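Side-chain contacts in putative lipoprotein YcdA (Bacillus subtilis subsp. subtilis str. 168, PDB 4R4G), which is of unknown function but is probably a membrane-anchored lipoprotein, with an Ig-like N-terminal domain and a probably NTF2-like C-terminal domain: residues Tyr153-Val156 against Gly160-Asn163; Ala164-Glu167 against Gly171-Lys174. One frame throughout, in Å; residues are numbered along the deposited sequence.

Contact 1: residues Tyr153-Val156 against Gly160-Asn163; sequences YVDV and GKDN
Asp-155 meets the returning chain twice, once through its carbonyl and once through its carboxylate, and so illustrates how a helix end can be tied to the loop that leaves it. The main-chain bond runs from Lys-161 N to Asp-155 O (2.8 Å). It is bent, 134° at the hydrogen. Gly-160 N is also close to that oxygen, but its angle is poor and Lys-161 alone supplies the main-chain hydrogen bond across the two segments. Gly-160 adopts positive phi, which ends the helical run and turns the chain back.

The carboxylate faces two side chains. Asn-163 ND2 lies 2.7 Å from Asp-155 OD2; the two side chains cross at about a right angle, while the carboxylate and amide planes are 46° apart. Lys-161 runs alongside Asp-155 in the same direction. With CG anti to the backbone N (chi1 -151°) and the chain extended beyond it, its CD comes within 3.9 Å of Asp-155 OD2, and its NZ completes a long salt bridge to the same oxygen. The long separation suggests a weak ion pair that only partly offsets the acid's charge.

Val-156 points mostly away, yet its CG1 reaches Asn-163 CB at 4.0 Å. Its CA also makes a CH...O contact of 3.6 Å with Lys-161 O. The inner face of helix 145-157 packs on helix 165-170, where Val-156 touches Phe-166 and Tyr-153 stacks edge-to-face with it; the tyrosine OH accepts a weak hydrogen bond from Leu-309 N, just past strand 307-308.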
loop_
_atom_site.group_PDB
_atom_site.type_symbol
_atom_site.label_atom_id
_atom_site.label_comp_id
_atom_site.label_asym_id
_atom_site.label_seq_id
_atom_site.Cartn_x
_atom_site.Cartn_y
_atom_site.Cartn_z
ATOM N N TYR A 153 8.096 -5.371 -6.932
ATOM C CA TYR A 153 7.434 -6.104 -8.001
ATOM C C TYR A 153 7.594 -5.344 -9.300
ATOM O O TYR A 153 7.961 -5.943 -10.299
ATOM C CB TYR A 153 5.942 -6.308 -7.685
ATOM C CG TYR A 153 5.614 -7.617 -7.002
ATOM C CD1 TYR A 153 5.361 -8.767 -7.740
ATOM C CD2 TYR A 153 5.516 -7.697 -5.615
ATOM C CE1 TYR A 153 5.024 -9.966 -7.118
ATOM C CE2 TYR A 153 5.181 -8.893 -4.981
ATOM C CZ TYR A 153 4.944 -10.027 -5.736
ATOM O OH TYR A 153 4.632 -11.210 -5.115
ATOM N N VAL A 154 7.372 -4.020 -9.279
ATOM C CA VAL A 154 7.501 -3.130 -10.441
ATOM C C VAL A 154 8.966 -3.142 -10.925
ATOM O O VAL A 154 9.217 -3.309 -12.124
ATOM C CB VAL A 154 6.965 -1.697 -10.136
ATOM C CG1 VAL A 154 7.333 -0.704 -11.238
ATOM C CG2 VAL A 154 5.458 -1.722 -9.957
ATOM N N ASP A 155 9.913 -3.053 -9.991
ATOM C CA ASP A 155 11.342 -3.067 -10.296
ATOM C C ASP A 155 11.752 -4.313 -11.097
ATOM O O ASP A 155 12.298 -4.184 -12.201
ATOM C CB ASP A 155 12.156 -2.988 -8.994
ATOM C CG ASP A 155 12.466 -1.593 -8.484
ATOM O OD1 ASP A 155 11.841 -0.622 -8.970
ATOM O OD2 ASP A 155 13.346 -1.470 -7.618
ATOM N N VAL A 156 11.440 -5.514 -10.567
ATOM C CA VAL A 156 11.827 -6.778 -11.194
ATOM C C VAL A 156 11.010 -7.086 -12.453
ATOM O O VAL A 156 11.606 -7.539 -13.430
ATOM C CB VAL A 156 11.824 -7.986 -10.217
ATOM C CG1 VAL A 156 12.723 -7.718 -9.019
ATOM C CG2 VAL A 156 10.421 -8.361 -9.763
ATOM N N GLY A 160 12.814 -4.335 -15.163
ATOM C CA GLY A 160 13.907 -5.279 -15.379
ATOM C C GLY A 160 15.065 -5.047 -14.419
ATOM O O GLY A 160 16.135 -5.622 -14.585
ATOM N N LYS A 161 14.857 -4.200 -13.405
ATOM C CA LYS A 161 15.841 -3.827 -12.402
ATOM C C LYS A 161 16.120 -4.994 -11.460
ATOM O O LYS A 161 15.264 -5.861 -11.258
ATOM C CB LYS A 161 15.317 -2.605 -11.609
ATOM C CG LYS A 161 16.392 -1.677 -11.042
ATOM C CD LYS A 161 15.779 -0.406 -10.432
ATOM C CE LYS A 161 16.724 0.327 -9.497
ATOM N NZ LYS A 161 16.006 1.264 -8.582
ATOM N N ASP A 162 17.342 -5.022 -10.912
ATOM C CA ASP A 162 17.761 -5.975 -9.892
ATOM C C ASP A 162 17.216 -5.494 -8.537
ATOM O O ASP A 162 16.916 -4.298 -8.383
ATOM C CB ASP A 162 19.294 -6.108 -9.869
ATOM C CG ASP A 162 19.827 -7.266 -10.691
ATOM O OD1 ASP A 162 19.180 -8.347 -10.686
ATOM O OD2 ASP A 162 20.929 -7.115 -11.296
ATOM N N ASN A 163 17.041 -6.408 -7.576
ATOM C CA ASN A 163 16.508 -6.052 -6.265
ATOM C C ASN A 163 16.758 -7.206 -5.336
ATOM O O ASN A 163 15.964 -8.146 -5.309
ATOM C CB ASN A 163 15.004 -5.728 -6.369
ATOM C CG ASN A 163 14.524 -4.635 -5.447
ATOM O OD1 ASN A 163 14.584 -4.734 -4.210
ATOM N ND2 ASN A 163 13.960 -3.597 -6.039
#

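Contact 2: residues Ala164-Glu167 against Gly171-Lys174; sequences ADFE and GANK
Glu-167 lays its side chain along the Ala-172 to Lys-174 backbone, and tracing it outward shows how an acid in one helix can meet the start of the next. CB and CG both pass the carbonyl oxygen of Ala-172, CG lying 4.1 Å from Ala-172 O. The chain then bends at chi2 (-121°), which turns the carboxylate over Asn-173: CD comes to 3.8 Å from Asn-173 CA, and OE1 to 3.9 Å from Asn-173 CB. The other oxygen, Glu-167 OE2, accepts a long hydrogen bond from Lys-174 N (3.3 Å), the donor standing well above the carboxylate plane. At its own main chain Glu-167 is held again, Gly-171 N bonding to Glu-167 O (2.8 Å) where positive phi brings the helix to a close.

Phe-166 supplies the apolar side. Its CD2 meets Lys-174 CB at 3.6 Å, and CE2 lies 4.1 Å from Ala-172 CB, while the carbonyl carbon of Asn-173 sits at the ring edge.

Asn-173 is the N-cap of helix 174-192, its OD1 accepting from Glu-176 N; Lys-174 sends its ammonium away to Asp-162. The first turn of that helix therefore has two side-chain acceptors, Asn-173 and Glu-167, and the negative charge of Glu-167 so near a helix N-terminus is probably favoured by the helix dipole.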
loop_
_atom_site.group_PDB
_atom_site.type_symbol
_atom_site.label_atom_id
_atom_site.label_comp_id
_atom_site.label_asym_id
_atom_site.label_seq_id
_atom_site.Cartn_x
_atom_site.Cartn_y
_atom_site.Cartn_z
ATOM N N ALA A 164 17.876 -7.175 -4.596
ATOM C CA ALA A 164 18.229 -8.269 -3.681
ATOM C C ALA A 164 17.209 -8.401 -2.550
ATOM O O ALA A 164 17.085 -9.458 -1.920
ATOM C CB ALA A 164 19.616 -8.047 -3.115
ATOM N N ASP A 165 16.447 -7.333 -2.341
ATOM C CA ASP A 165 15.410 -7.281 -1.341
ATOM C C ASP A 165 14.145 -8.043 -1.754
ATOM O O ASP A 165 13.402 -8.458 -0.866
ATOM C CB ASP A 165 15.055 -5.815 -1.059
ATOM C CG ASP A 165 15.951 -5.106 -0.058
ATOM O OD1 ASP A 165 16.939 -5.733 0.415
ATOM O OD2 ASP A 165 15.664 -3.929 0.262
ATOM N N PHE A 166 13.891 -8.215 -3.075
ATOM C CA PHE A 166 12.673 -8.827 -3.620
ATOM C C PHE A 166 12.225 -10.101 -2.894
ATOM O O PHE A 166 11.095 -10.145 -2.407
ATOM C CB PHE A 166 12.774 -9.111 -5.132
ATOM C CG PHE A 166 11.463 -9.594 -5.715
ATOM C CD1 PHE A 166 10.398 -8.717 -5.900
ATOM C CD2 PHE A 166 11.261 -10.939 -5.993
ATOM C CE1 PHE A 166 9.177 -9.170 -6.398
ATOM C CE2 PHE A 166 10.036 -11.389 -6.480
ATOM C CZ PHE A 166 9.014 -10.498 -6.706
ATOM N N GLU A 167 13.069 -11.127 -2.855
ATOM C CA GLU A 167 12.712 -12.382 -2.205
ATOM C C GLU A 167 12.390 -12.142 -0.719
ATOM O O GLU A 167 11.313 -12.538 -0.273
ATOM C CB GLU A 167 13.827 -13.415 -2.379
ATOM C CG GLU A 167 14.294 -13.547 -3.826
ATOM C CD GLU A 167 14.174 -14.915 -4.470
ATOM O OE1 GLU A 167 13.966 -15.918 -3.745
ATOM O OE2 GLU A 167 14.318 -14.989 -5.712
ATOM N N GLY A 171 8.508 -12.794 -0.611
ATOM C CA GLY A 171 8.352 -14.228 -0.407
ATOM C C GLY A 171 8.295 -15.029 -1.698
ATOM O O GLY A 171 8.436 -16.249 -1.662
ATOM N N ALA A 172 8.083 -14.354 -2.853
ATOM C CA ALA A 172 8.029 -14.950 -4.199
ATOM C C ALA A 172 9.435 -15.094 -4.742
ATOM O O ALA A 172 10.327 -14.428 -4.226
ATOM C CB ALA A 172 7.199 -14.062 -5.125
ATOM N N ASN A 173 9.663 -15.938 -5.766
ATOM C CA ASN A 173 11.007 -16.011 -6.332
ATOM C C ASN A 173 10.992 -15.272 -7.659
ATOM O O ASN A 173 10.129 -15.537 -8.505
ATOM C CB ASN A 173 11.553 -17.434 -6.413
ATOM C CG ASN A 173 11.265 -18.209 -7.658
ATOM O OD1 ASN A 173 12.044 -18.181 -8.624
ATOM N ND2 ASN A 173 10.196 -18.990 -7.607
ATOM N N LYS A 174 11.885 -14.264 -7.788
ATOM C CA LYS A 174 11.921 -13.383 -8.948
ATOM C C LYS A 174 12.011 -14.147 -10.250
ATOM O O LYS A 174 11.178 -13.912 -11.119
ATOM C CB LYS A 174 13.002 -12.272 -8.872
ATOM C CG LYS A 174 14.466 -12.674 -8.682
ATOM C CD LYS A 174 15.352 -11.446 -8.332
ATOM C CE LYS A 174 15.924 -10.699 -9.530
ATOM N NZ LYS A 174 16.785 -9.547 -9.122
#

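In the fold
Both contacts lie near the surface, their centres about 17 and 18 Å from the centre of the chain and about 10 Å from each other. Each joins a helix to the loop that leaves it through a glycine of positive phi, and helix 145-157 and helix 165-170 follow each other in the chain. Contact 1 relies on an acid flanked by an amide and a lysine; contact 2 sets its carboxylate at the N-terminus of helix 174-192 and adds an aromatic ring. Among the residues that meet across each contact, one is buried: Val-156 in contact 1, Phe-166 in contact 2. One salt bridge joins the loop of contact 1 to the start of helix 174-192.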